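Local coordinates for WGR domain-containing protein (Bacteroides fragilis, PDB 2RA8) that is of unknown function but pairs a WGR domain with a leucine-rich-repeat-like region, a combination consistent with a role in binding other macromolecules, at residues S125-A128 with D129-E133; Q154-S157 with W158-Q161; G203-D207 with S208-D212; M271-S275 with D276-Q280; D304-K307 with H308-F311. One frame throughout, in Å; residues are numbered along the deposited sequence.

All five contacts are local, each spanning a helix turn, a helix start or end, or a tight turn, and they follow one another in series along the chain's parallel sheet. Contact 1 and contact 5 lie on opposite sides of the chain's centre, with about 43 Å between their centres. Two pairs touch directly. Contacts 2 and 3, about 15 Å apart between centres, meet where Ile156 CD1 packs 3.9 Å from Gly203 N. Contacts 4 and 5 are closer, about 11 Å between centres, and join the end of helix 265-274 to helix 303-306. Contacts 3 and 4 remain apart, about 10 Å between nearest atoms. No ligand or active site is identified near these contacts; contact 2 alone reaches the second subunit.

Contact 1 of 5, residues S125-A128 with D129-E133; sequences SDIA and DGIVE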
loop_
_atom_site.group_PDB
_atom_site.type_symbol
_atom_site.label_atom_id
_atom_site.label_comp_id
_atom_site.label_asym_id
_atom_site.label_seq_id
_atom_site.Cartn_x
_atom_site.Cartn_y
_atom_site.Cartn_z
ATOM N N SER A 125 -20.860 18.344 -6.350
ATOM C CA SER A 125 -22.083 18.774 -7.039
ATOM C C SER A 125 -21.984 18.896 -8.543
ATOM O O SER A 125 -22.929 18.548 -9.261
ATOM C CB SER A 125 -22.556 20.117 -6.480
ATOM O OG SER A 125 -23.776 19.948 -5.787
ATOM N N ASP A 126 -20.858 19.413 -9.032
ATOM C CA ASP A 126 -20.648 19.579 -10.467
ATOM C C ASP A 126 -20.677 18.255 -11.166
ATOM O O ASP A 126 -21.217 18.129 -12.268
ATOM C CB ASP A 126 -19.294 20.242 -10.744
ATOM C CG ASP A 126 -19.344 21.745 -10.616
ATOM O OD1 ASP A 126 -19.951 22.242 -9.645
ATOM O OD2 ASP A 126 -18.764 22.428 -11.486
ATOM N N ILE A 127 -20.081 17.256 -10.521
ATOM C CA ILE A 127 -20.009 15.912 -11.072
ATOM C C ILE A 127 -21.391 15.288 -11.078
ATOM O O ILE A 127 -21.840 14.764 -12.099
ATOM C CB ILE A 127 -19.045 15.049 -10.238
ATOM C CG1 ILE A 127 -17.723 15.826 -9.993
ATOM C CG2 ILE A 127 -18.784 13.735 -10.943
ATOM C CD1 ILE A 127 -16.992 16.239 -11.263
ATOM N N ALA A 128 -22.082 15.344 -9.946
ATOM C CA ALA A 128 -23.424 14.775 -9.882
ATOM C C ALA A 128 -24.338 15.458 -10.885
ATOM O O ALA A 128 -25.071 14.792 -11.620
ATOM C CB ALA A 128 -23.987 14.912 -8.485
ATOM N N ASP A 129 -24.293 16.790 -10.916
ATOM C CA ASP A 129 -25.120 17.577 -11.828
ATOM C C ASP A 129 -24.752 17.310 -13.262
ATOM O O ASP A 129 -25.629 17.121 -14.114
ATOM C CB ASP A 129 -24.962 19.073 -11.539
ATOM C CG ASP A 129 -25.679 19.504 -10.268
ATOM O OD1 ASP A 129 -25.618 18.761 -9.262
ATOM O OD2 ASP A 129 -26.296 20.590 -10.272
ATOM N N GLY A 130 -23.450 17.292 -13.535
ATOM C CA GLY A 130 -22.982 17.029 -14.884
ATOM C C GLY A 130 -23.493 15.698 -15.410
ATOM O O GLY A 130 -23.946 15.611 -16.552
ATOM N N ILE A 131 -23.430 14.656 -14.587
ATOM C CA ILE A 131 -23.903 13.343 -15.016
ATOM C C ILE A 131 -25.400 13.362 -15.249
ATOM O O ILE A 131 -25.878 12.901 -16.283
ATOM C CB ILE A 131 -23.545 12.246 -13.967
ATOM C CG1 ILE A 131 -22.034 11.965 -14.004
ATOM C CG2 ILE A 131 -24.332 10.969 -14.252
ATOM C CD1 ILE A 131 -21.528 11.114 -12.821
ATOM N N VAL A 132 -26.147 13.914 -14.296
ATOM C CA VAL A 132 -27.599 13.986 -14.409
ATOM C C VAL A 132 -28.031 14.709 -15.666
ATOM O O VAL A 132 -29.039 14.348 -16.283
ATOM C CB VAL A 132 -28.214 14.685 -13.157
ATOM C CG1 VAL A 132 -29.717 14.918 -13.344
ATOM C CG2 VAL A 132 -27.980 13.825 -11.932
ATOM N N GLU A 133 -27.261 15.720 -16.067
ATOM C CA GLU A 133 -27.585 16.508 -17.254
ATOM C C GLU A 133 -27.134 15.859 -18.532
ATOM O O GLU A 133 -27.427 16.352 -19.621
ATOM C CB GLU A 133 -26.968 17.910 -17.154
ATOM C CG GLU A 133 -27.559 18.789 -16.040
ATOM C CD GLU A 133 -26.761 20.077 -15.826
ATOM O OE1 GLU A 133 -26.601 20.850 -16.798
ATOM O OE2 GLU A 133 -26.291 20.318 -14.692
HETATM O O HOH W 1 -25.382 17.689 -6.711
#
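Ser125 and Asp129 stand one turn apart on helix 125-132, which packs beside strand 143-146 of the leucine-rich-repeat-like parallel sheet. The evidence for regular alpha-helix is a run of bonds from each backbone N to the O four residues before it. It opens with Asp129 N to Ser125 O at 2.8 Å, continues through the pairs Gly130 with Asp126 and Ile131 with Ile127, and ends with Val132 N to Ala128 O at 3.0 Å.

The side chains sort by face. On the buried one, Ile127 CG2 meets Ile131 CD1 at 4.2 Å, and CG1 of Ile131 lies 3.4 Å from Ile127 O. Both isoleucines rest on Trp146 of that strand and on Met97 of helix 96-102. The Ala128 methyl touches Val162 of the loop before helix 165-169 and Val167 of that helix, while Val132 lays CG2 against Ala128 O at 3.1 Å and touches Pro166.

The polar face is built differently. Asp129 CG sits beside its backbone N (chi1 -74°), turning the carboxylate back toward the preceding turn. Ser125 leaves the usual staggered positions, its chi1 of -112° carrying OG toward the same place. One water spans the gap, 2.9 Å from Ser125 OG and donating a hydrogen bond of 2.8 Å to Asp129 OD1.

Contact 2 of 5, residues Q154-S157 with W158-Q161; sequences QEIS and WIEQ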
loop_
_atom_site.group_PDB
_atom_site.type_symbol
_atom_site.label_atom_id
_atom_site.label_comp_id
_atom_site.label_asym_id
_atom_site.label_seq_id
_atom_site.Cartn_x
_atom_site.Cartn_y
_atom_site.Cartn_z
ATOM N N GLN A 154 -6.740 13.585 0.686
ATOM C CA GLN A 154 -7.567 14.109 1.760
ATOM C C GLN A 154 -8.182 12.926 2.496
ATOM O O GLN A 154 -8.632 11.960 1.879
ATOM C CB GLN A 154 -8.641 15.079 1.196
ATOM C CG GLN A 154 -10.083 14.621 1.285
ATOM C CD GLN A 154 -11.050 15.554 0.558
ATOM O OE1 GLN A 154 -12.032 15.099 -0.042
ATOM N NE2 GLN A 154 -10.787 16.858 0.619
ATOM N N GLU A 155 -8.176 12.985 3.823
ATOM C CA GLU A 155 -8.722 11.906 4.640
ATOM C C GLU A 155 -10.174 11.650 4.347
ATOM O O GLU A 155 -10.927 12.559 4.011
ATOM C CB GLU A 155 -8.563 12.211 6.125
ATOM C CG GLU A 155 -7.129 12.209 6.619
ATOM C CD GLU A 155 -7.057 12.043 8.123
ATOM O OE1 GLU A 155 -6.668 13.003 8.821
ATOM O OE2 GLU A 155 -7.403 10.944 8.606
ATOM N N ILE A 156 -10.571 10.396 4.501
ATOM C CA ILE A 156 -11.936 9.980 4.215
ATOM C C ILE A 156 -12.985 10.842 4.889
ATOM O O ILE A 156 -14.039 11.112 4.308
ATOM C CB ILE A 156 -12.119 8.479 4.580
ATOM C CG1 ILE A 156 -13.381 7.920 3.899
ATOM C CG2 ILE A 156 -12.195 8.312 6.097
ATOM C CD1 ILE A 156 -13.465 6.409 3.928
ATOM N N SER A 157 -12.701 11.324 6.096
ATOM C CA SER A 157 -13.669 12.150 6.813
ATOM C C SER A 157 -13.834 13.535 6.240
ATOM O O SER A 157 -14.680 14.301 6.700
ATOM C CB SER A 157 -13.291 12.256 8.304
ATOM O OG SER A 157 -11.972 12.765 8.481
ATOM N N TRP A 158 -13.041 13.867 5.224
ATOM C CA TRP A 158 -13.120 15.180 4.595
ATOM C C TRP A 158 -13.739 15.146 3.214
ATOM O O TRP A 158 -13.861 16.176 2.548
ATOM C CB TRP A 158 -11.724 15.820 4.515
ATOM C CG TRP A 158 -11.154 16.146 5.862
ATOM C CD1 TRP A 158 -10.391 15.333 6.655
ATOM C CD2 TRP A 158 -11.366 17.352 6.601
ATOM N NE1 TRP A 158 -10.115 15.961 7.852
ATOM C CE2 TRP A 158 -10.704 17.195 7.845
ATOM C CE3 TRP A 158 -12.053 18.542 6.340
ATOM C CZ2 TRP A 158 -10.712 18.197 8.818
ATOM C CZ3 TRP A 158 -12.060 19.534 7.306
ATOM C CH2 TRP A 158 -11.393 19.353 8.534
ATOM N N ILE A 159 -14.133 13.960 2.771
ATOM C CA ILE A 159 -14.749 13.824 1.461
ATOM C C ILE A 159 -16.142 14.398 1.539
ATOM O O ILE A 159 -16.941 13.981 2.372
ATOM C CB ILE A 159 -14.802 12.341 1.035
ATOM C CG1 ILE A 159 -13.391 11.763 1.037
ATOM C CG2 ILE A 159 -15.405 12.210 -0.362
ATOM C CD1 ILE A 159 -13.340 10.272 0.719
ATOM N N GLU A 160 -16.434 15.370 0.682
ATOM C CA GLU A 160 -17.748 16.012 0.664
ATOM C C GLU A 160 -18.639 15.481 -0.434
ATOM O O GLU A 160 -18.487 15.834 -1.607
ATOM C CB GLU A 160 -17.607 17.535 0.500
ATOM C CG GLU A 160 -16.869 18.215 1.643
ATOM C CD GLU A 160 -17.418 17.813 2.998
ATOM O OE1 GLU A 160 -18.653 17.874 3.180
ATOM O OE2 GLU A 160 -16.617 17.438 3.880
ATOM N N GLN A 161 -19.590 14.637 -0.048
ATOM C CA GLN A 161 -20.516 14.052 -1.006
ATOM C C GLN A 161 -21.763 14.891 -1.171
ATOM O O GLN A 161 -21.874 15.974 -0.599
ATOM C CB GLN A 161 -20.893 12.636 -0.550
ATOM C CG GLN A 161 -19.688 11.715 -0.350
ATOM C CD GLN A 161 -19.024 11.318 -1.656
ATOM O OE1 GLN A 161 -19.037 12.075 -2.623
ATOM N NE2 GLN A 161 -18.427 10.130 -1.683
HETATM O O HOH W 2 -14.202 16.314 -1.274
HETATM O O HOH W 3 -16.767 11.610 4.113
#
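Gln154 reaches across to Trp158 with an extended chain, its CG 3.8 Å from Trp158 CB and its amide plane turned 41° from the indole. Its OE1 accepts a hydrogen bond from a water at 2.8 Å, and that water in turn accepts from Glu160 N, so one water links the Gln154 amide to the backbone there. Glu155 contributes its carbonyl: Trp158 N donates to Glu155 O at 2.8 Å, the i to i+3 spacing of a 3-10 turn. Its CB meets the indole at the ring edge, 3.7 Å from CD1 of Trp158. Ile156 repeats the spacing, receiving a hydrogen bond from Ile159 N on its O at 3.2 Å. A second water donates to the carbonyls of both Ile156 and Ile159, giving Ile156 O two donors. The two isoleucine side chains cross at a slant, Ile156 CG1 4.0 Å from Ile159 CD1. Ser157 places OG between its backbone N and carbonyl carbon (chi1 56°), which sets it 3.5 Å from Trp158 CD1.

Gln154 packs on Tyr29 and Trp158 on Gln39, both of the second subunit. The turn lies in the long connection from strand 143-146 to helix 165-169, and from there Ile156 and Ile159 rest on Lys180 of strand 176-180.

Contact 3 of 5, residues G203-D207 with S208-D212; sequences GGLPD and SVVED
With CG opposite its backbone N (chi1 -177°) and a chi2 of 91° away from the staggered values, Leu205 spreads its two methyls over the first turn of the helix that follows. CD1 of Leu205 touches Val209 CG1 at 3.6 Å, and CD2 of Leu205 touches Val210 CG2 at 3.7 Å. Each valine side chain crosses the leucine at about a right angle. Different branches are used: CG1 of Val209, anti to its N, and CG2 of Val210, beside its N.

Pro206 holds the N-cap position of helix 207-215, so the pairing of Leu205 just before it with Val210 is a hydrophobic staple. The turn joins strand 197-201 to its helix in the leucine-rich-repeat-like sheet, and Leu205 and Val209 both pack on Ile200 of that strand.

Pro206 O accepts a weak bond from Val209 N, at 3.2 Å and an angle of 133°. Its ring also takes part, CB lying 3.4 Å from Ser208 OG and CD 4.0 Å from Val209 CG2. Asp207 N donates a hydrogen bond to Asp236 OD2. The first full helical bond runs from Glu211 N to Asp207 O at 2.9 Å, and Glu211 CG lies 3.1 Å from that same Asp207 oxygen.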
loop_
_atom_site.group_PDB
_atom_site.type_symbol
_atom_site.label_atom_id
_atom_site.label_comp_id
_atom_site.label_asym_id
_atom_site.label_seq_id
_atom_site.Cartn_x
_atom_site.Cartn_y
_atom_site.Cartn_z
ATOM N N GLY A 203 -15.649 6.733 7.156
ATOM C CA GLY A 203 -14.965 6.913 8.485
ATOM C C GLY A 203 -15.976 7.065 9.630
ATOM O O GLY A 203 -15.647 7.017 10.785
ATOM N N GLY A 204 -17.254 7.139 9.300
ATOM C CA GLY A 204 -18.251 7.053 10.306
ATOM C C GLY A 204 -19.581 7.074 9.570
ATOM O O GLY A 204 -20.029 8.108 9.091
ATOM N N LEU A 205 -20.292 5.986 9.621
ATOM C CA LEU A 205 -21.418 5.891 8.671
ATOM C C LEU A 205 -22.682 6.487 9.314
ATOM O O LEU A 205 -23.157 5.986 10.341
ATOM C CB LEU A 205 -21.633 4.462 8.159
ATOM C CG LEU A 205 -22.755 4.247 7.090
ATOM C CD1 LEU A 205 -22.257 4.364 5.617
ATOM C CD2 LEU A 205 -23.259 2.736 7.349
ATOM N N PRO A 206 -23.234 7.592 8.654
ATOM C CA PRO A 206 -24.422 8.245 9.218
ATOM C C PRO A 206 -25.655 7.367 9.139
ATOM O O PRO A 206 -25.751 6.496 8.276
ATOM C CB PRO A 206 -24.574 9.501 8.354
ATOM C CG PRO A 206 -23.181 9.783 7.900
ATOM C CD PRO A 206 -22.665 8.404 7.565
ATOM N N ASP A 207 -26.606 7.586 10.043
ATOM C CA ASP A 207 -27.844 6.817 10.044
ATOM C C ASP A 207 -28.644 7.100 8.790
ATOM O O ASP A 207 -29.432 6.268 8.343
ATOM C CB ASP A 207 -28.688 7.160 11.283
ATOM C CG ASP A 207 -28.257 6.386 12.524
ATOM O OD1 ASP A 207 -28.688 6.752 13.639
ATOM O OD2 ASP A 207 -27.496 5.405 12.383
ATOM N N SER A 208 -28.442 8.278 8.206
ATOM C CA SER A 208 -29.157 8.652 6.988
ATOM C C SER A 208 -28.852 7.695 5.866
ATOM O O SER A 208 -29.734 7.331 5.090
ATOM C CB SER A 208 -28.795 10.078 6.567
ATOM O OG SER A 208 -27.394 10.280 6.588
ATOM N N VAL A 209 -27.601 7.260 5.781
ATOM C CA VAL A 209 -27.198 6.318 4.744
ATOM C C VAL A 209 -27.884 4.983 4.935
ATOM O O VAL A 209 -28.427 4.409 3.985
ATOM C CB VAL A 209 -25.670 6.117 4.752
ATOM C CG1 VAL A 209 -25.277 5.065 3.733
ATOM C CG2 VAL A 209 -24.973 7.447 4.457
ATOM N N VAL A 210 -27.872 4.474 6.164
ATOM C CA VAL A 210 -28.516 3.198 6.440
ATOM C C VAL A 210 -30.003 3.273 6.134
ATOM O O VAL A 210 -30.593 2.318 5.610
ATOM C CB VAL A 210 -28.325 2.779 7.915
ATOM C CG1 VAL A 210 -29.008 1.449 8.168
ATOM C CG2 VAL A 210 -26.840 2.669 8.242
ATOM N N GLU A 211 -30.618 4.409 6.451
ATOM C CA GLU A 211 -32.046 4.585 6.205
ATOM C C GLU A 211 -32.359 4.606 4.730
ATOM O O GLU A 211 -33.432 4.164 4.308
ATOM C CB GLU A 211 -32.549 5.861 6.886
ATOM C CG GLU A 211 -32.467 5.779 8.408
ATOM C CD GLU A 211 -33.096 6.967 9.105
ATOM O OE1 GLU A 211 -34.340 7.085 9.068
ATOM O OE2 GLU A 211 -32.345 7.780 9.687
ATOM N N ASP A 212 -31.435 5.126 3.929
ATOM C CA ASP A 212 -31.632 5.127 2.487
ATOM C C ASP A 212 -31.673 3.691 2.020
ATOM O O ASP A 212 -32.526 3.310 1.218
ATOM C CB ASP A 212 -30.504 5.871 1.766
ATOM C CG ASP A 212 -30.625 7.378 1.893
ATOM O OD1 ASP A 212 -31.753 7.866 2.130
ATOM O OD2 ASP A 212 -29.597 8.079 1.743
#

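Contact 4 of 5, residues M271-S275 with D276-Q280; sequences MFLES and DILPQ
Ser275 and Ile277 form an ST turn just after helix 265-274, on the way to strand 283-285 of the leucine-rich-repeat-like sheet. The defining hydrogen bond runs from Ile277 N to Ser275 OG, 3.0 Å long and nearly straight at 169°. The hydroxyl reaches that N-H because OG is anti to the serine's own backbone N (chi1 180°), beside the carbonyl carbon.

Other polar links tie the turn to its surroundings. The same OG donates to Phe246 O, a carbonyl that can only accept, so the hydroxyl is held by two hydrogen bonds. Asp276 OD2 makes a salt bridge to Lys248. Lys305 NZ of helix 303-306 probably donates a hydrogen bond to Leu273 O, which extends the link to the next helix. Ser275 N donates to Phe272 O at 3.1 Å, an i to i+3 bond.

Apolar contact comes mainly from Leu278, whose side chain folds back over Phe272 and Leu273. A chi1 of 179° and a chi2 of 57° together turn CD2 of Leu278 toward Leu273, 4.0 Å from its CA and 4.3 Å from its CD2. The same CD2 approaches Phe272 O at 3.5 Å, as does Leu278 CB. Leu273 further packs on Ile306, and the Phe272 ring makes a T-shaped stack with Phe246. A close methyl-to-hydroxyl approach completes the turn: Ile277 CG2 lies 3.0 Å from Ser275 OG, the oxygen that its own N-H bonds.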
loop_
_atom_site.group_PDB
_atom_site.type_symbol
_atom_site.label_atom_id
_atom_site.label_comp_id
_atom_site.label_asym_id
_atom_site.label_seq_id
_atom_site.Cartn_x
_atom_site.Cartn_y
_atom_site.Cartn_z
HETATM N N MSE A 271 -25.266 -10.463 15.539
HETATM C CA MSE A 271 -26.294 -10.177 14.542
HETATM C C MSE A 271 -26.369 -11.262 13.513
HETATM O O MSE A 271 -27.459 -11.717 13.153
HETATM C CB MSE A 271 -26.008 -8.854 13.848
HETATM C CG MSE A 271 -26.038 -7.679 14.788
HETATM SE SE MSE A 271 -25.873 -5.996 13.869
HETATM C CE MSE A 271 -25.755 -4.858 15.410
ATOM N N PHE A 272 -25.205 -11.683 13.023
ATOM C CA PHE A 272 -25.153 -12.746 12.034
ATOM C C PHE A 272 -25.780 -14.004 12.576
ATOM O O PHE A 272 -26.720 -14.545 11.990
ATOM C CB PHE A 272 -23.697 -13.042 11.627
ATOM C CG PHE A 272 -23.179 -12.165 10.516
ATOM C CD1 PHE A 272 -23.566 -12.387 9.198
ATOM C CD2 PHE A 272 -22.317 -11.111 10.788
ATOM C CE1 PHE A 272 -23.097 -11.568 8.174
ATOM C CE2 PHE A 272 -21.850 -10.294 9.765
ATOM C CZ PHE A 272 -22.242 -10.527 8.462
ATOM N N LEU A 273 -25.276 -14.467 13.717
ATOM C CA LEU A 273 -25.754 -15.708 14.322
ATOM C C LEU A 273 -27.224 -15.781 14.614
ATOM O O LEU A 273 -27.820 -16.847 14.494
ATOM C CB LEU A 273 -24.964 -16.014 15.601
ATOM C CG LEU A 273 -23.450 -16.225 15.413
ATOM C CD1 LEU A 273 -22.777 -16.407 16.755
ATOM C CD2 LEU A 273 -23.202 -17.434 14.536
ATOM N N GLU A 274 -27.830 -14.656 14.978
ATOM C CA GLU A 274 -29.253 -14.636 15.305
ATOM C C GLU A 274 -30.159 -14.311 14.148
ATOM O O GLU A 274 -31.381 -14.325 14.298
ATOM C CB GLU A 274 -29.514 -13.620 16.409
ATOM C CG GLU A 274 -29.110 -12.210 16.024
ATOM C CD GLU A 274 -29.273 -11.220 17.159
ATOM O OE1 GLU A 274 -28.995 -11.588 18.321
ATOM O OE2 GLU A 274 -29.661 -10.066 16.884
ATOM N N SER A 275 -29.577 -14.027 12.986
ATOM C CA SER A 275 -30.355 -13.650 11.807
ATOM C C SER A 275 -30.893 -14.785 10.966
ATOM O O SER A 275 -30.342 -15.891 10.948
ATOM C CB SER A 275 -29.510 -12.730 10.917
ATOM O OG SER A 275 -30.221 -12.338 9.755
ATOM N N ASP A 276 -31.978 -14.511 10.247
ATOM C CA ASP A 276 -32.570 -15.518 9.385
ATOM C C ASP A 276 -31.925 -15.465 8.020
ATOM O O ASP A 276 -32.187 -16.312 7.173
ATOM C CB ASP A 276 -34.088 -15.305 9.275
ATOM C CG ASP A 276 -34.457 -14.073 8.470
ATOM O OD1 ASP A 276 -33.588 -13.203 8.252
ATOM O OD2 ASP A 276 -35.633 -13.975 8.062
ATOM N N ILE A 277 -31.065 -14.474 7.803
ATOM C CA ILE A 277 -30.385 -14.341 6.520
ATOM C C ILE A 277 -29.160 -15.234 6.458
ATOM O O ILE A 277 -28.786 -15.708 5.383
ATOM C CB ILE A 277 -29.979 -12.848 6.236
ATOM C CG1 ILE A 277 -29.623 -12.673 4.751
ATOM C CG2 ILE A 277 -28.772 -12.443 7.098
ATOM C CD1 ILE A 277 -29.590 -11.215 4.292
ATOM N N LEU A 278 -28.549 -15.501 7.612
ATOM C CA LEU A 278 -27.334 -16.328 7.678
ATOM C C LEU A 278 -27.356 -17.635 6.895
ATOM O O LEU A 278 -26.391 -17.967 6.209
ATOM C CB LEU A 278 -26.968 -16.624 9.144
ATOM C CG LEU A 278 -25.734 -17.513 9.390
ATOM C CD1 LEU A 278 -24.499 -16.909 8.732
ATOM C CD2 LEU A 278 -25.507 -17.659 10.883
ATOM N N PRO A 279 -28.451 -18.409 6.981
ATOM C CA PRO A 279 -28.492 -19.671 6.235
ATOM C C PRO A 279 -28.204 -19.592 4.742
ATOM O O PRO A 279 -27.663 -20.538 4.168
ATOM C CB PRO A 279 -29.897 -20.185 6.514
ATOM C CG PRO A 279 -30.129 -19.725 7.926
ATOM C CD PRO A 279 -29.612 -18.297 7.885
ATOM N N GLN A 280 -28.554 -18.477 4.106
ATOM C CA GLN A 280 -28.336 -18.321 2.665
ATOM C C GLN A 280 -26.988 -17.740 2.271
ATOM O O GLN A 280 -26.569 -17.863 1.117
ATOM C CB GLN A 280 -29.411 -17.416 2.063
ATOM C CG GLN A 280 -29.218 -15.946 2.402
ATOM C CD GLN A 280 -30.380 -15.084 1.957
ATOM O OE1 GLN A 280 -31.525 -15.332 2.333
ATOM N NE2 GLN A 280 -30.093 -14.058 1.159
#

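Contact 5 of 5, residues D304-K307 with H308-F311; sequences DKIK and HLKF
Ile306 and Leu309 are the ends of a type I beta turn that reverses the chain between helix 303-306 and strand 311-313. The closing hydrogen bond runs from Leu309 N to Ile306 O at 2.8 Å, with an N-H...O angle of 163°. Lys307 and His308 fill the two central positions with helix-like backbone torsions, as this turn type requires.

The Leu309 side chain lies over the turn: its CG is 3.4 Å from Ile306 O, and its CD1 makes the apolar contact with Ile306 CB at 3.9 Å. In the leucine-rich-repeat-like fold this turn leads one helix of the outer layer back into the parallel sheet. Leu309 meets that sheet at Met284 of strand 283-285 and also packs on Leu281, while Ile306 touches Leu331.

The His308 side chain folds over the turn as well. CG lies between the backbone N and the carbonyl carbon (chi1 67°), which brings the imidazole back over the turn rather than outward. With chi2 at 83°, one ring face looks onto the closing pair: Ile306 O stands 4.2 Å above its plane and Leu309 CG 3.9 Å above it, both offset toward the rim. On the other side of NE2 from CD2, CE1 of His308 makes a short packing contact with Leu278 O of the preceding connection. Lys305 O comes at the ring edge, near the plane, 3.2 Å from His308 CD2.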
loop_
_atom_site.group_PDB
_atom_site.type_symbol
_atom_site.label_atom_id
_atom_site.label_comp_id
_atom_site.label_asym_id
_atom_site.label_seq_id
_atom_site.Cartn_x
_atom_site.Cartn_y
_atom_site.Cartn_z
ATOM N N ASP A 304 -22.428 -24.980 14.117
ATOM C CA ASP A 304 -23.605 -25.493 13.420
ATOM C C ASP A 304 -24.254 -24.473 12.512
ATOM O O ASP A 304 -24.684 -24.801 11.406
ATOM C CB ASP A 304 -24.638 -26.007 14.438
ATOM C CG ASP A 304 -25.144 -24.912 15.368
ATOM O OD1 ASP A 304 -24.314 -24.125 15.879
ATOM O OD2 ASP A 304 -26.372 -24.847 15.601
ATOM N N LYS A 305 -24.325 -23.226 12.969
ATOM C CA LYS A 305 -24.942 -22.161 12.185
ATOM C C LYS A 305 -24.102 -21.602 11.070
ATOM O O LYS A 305 -24.637 -20.986 10.149
ATOM C CB LYS A 305 -25.337 -20.991 13.087
ATOM C CG LYS A 305 -26.433 -21.291 14.078
ATOM C CD LYS A 305 -26.772 -20.048 14.867
ATOM C CE LYS A 305 -27.929 -20.289 15.815
ATOM N NZ LYS A 305 -28.292 -19.040 16.544
ATOM N N ILE A 306 -22.790 -21.806 11.126
ATOM C CA ILE A 306 -21.916 -21.246 10.103
ATOM C C ILE A 306 -21.157 -22.202 9.213
ATOM O O ILE A 306 -20.564 -21.778 8.220
ATOM C CB ILE A 306 -20.895 -20.277 10.742
ATOM C CG1 ILE A 306 -19.955 -21.039 11.683
ATOM C CG2 ILE A 306 -21.632 -19.189 11.491
ATOM C CD1 ILE A 306 -18.804 -20.203 12.210
ATOM N N LYS A 307 -21.184 -23.491 9.538
ATOM C CA LYS A 307 -20.445 -24.490 8.769
ATOM C C LYS A 307 -20.782 -24.581 7.306
ATOM O O LYS A 307 -20.138 -25.317 6.563
ATOM C CB LYS A 307 -20.603 -25.877 9.408
ATOM C CG LYS A 307 -22.039 -26.363 9.547
ATOM C CD LYS A 307 -22.082 -27.753 10.169
ATOM C CE LYS A 307 -23.502 -28.296 10.251
ATOM N NZ LYS A 307 -23.525 -29.664 10.838
ATOM N N HIS A 308 -21.787 -23.833 6.874
ATOM C CA HIS A 308 -22.205 -23.839 5.477
ATOM C C HIS A 308 -21.569 -22.702 4.708
ATOM O O HIS A 308 -21.578 -22.698 3.479
ATOM C CB HIS A 308 -23.717 -23.699 5.400
ATOM C CG HIS A 308 -24.212 -22.364 5.858
ATOM N ND1 HIS A 308 -24.227 -21.258 5.034
ATOM C CD2 HIS A 308 -24.670 -21.945 7.059
ATOM C CE1 HIS A 308 -24.674 -20.216 5.711
ATOM N NE2 HIS A 308 -24.948 -20.605 6.943
ATOM N N LEU A 309 -21.029 -21.725 5.427
ATOM C CA LEU A 309 -20.392 -20.576 4.788
ATOM C C LEU A 309 -19.188 -21.012 4.003
ATOM O O LEU A 309 -18.577 -22.038 4.303
ATOM C CB LEU A 309 -19.959 -19.540 5.838
ATOM C CG LEU A 309 -21.064 -18.828 6.626
ATOM C CD1 LEU A 309 -20.448 -17.898 7.662
ATOM C CD2 LEU A 309 -21.946 -18.036 5.667
ATOM N N LYS A 310 -18.849 -20.239 2.977
ATOM C CA LYS A 310 -17.689 -20.541 2.148
ATOM C C LYS A 310 -16.508 -19.705 2.574
ATOM O O LYS A 310 -15.360 -20.049 2.293
ATOM C CB LYS A 310 -18.003 -20.261 0.675
ATOM C CG LYS A 310 -18.908 -21.307 0.035
ATOM C CD LYS A 310 -19.757 -20.761 -1.119
ATOM C CE LYS A 310 -18.933 -20.255 -2.297
ATOM N NZ LYS A 310 -18.353 -18.903 -2.061
ATOM N N PHE A 311 -16.776 -18.613 3.283
ATOM C CA PHE A 311 -15.702 -17.719 3.699
ATOM C C PHE A 311 -16.111 -16.792 4.812
ATOM O O PHE A 311 -17.210 -16.228 4.813
ATOM C CB PHE A 311 -15.235 -16.900 2.469
ATOM C CG PHE A 311 -14.135 -15.898 2.750
ATOM C CD1 PHE A 311 -13.009 -16.245 3.488
ATOM C CD2 PHE A 311 -14.204 -14.618 2.205
ATOM C CE1 PHE A 311 -11.964 -15.330 3.673
ATOM C CE2 PHE A 311 -13.166 -13.704 2.386
ATOM C CZ PHE A 311 -12.049 -14.062 3.117
#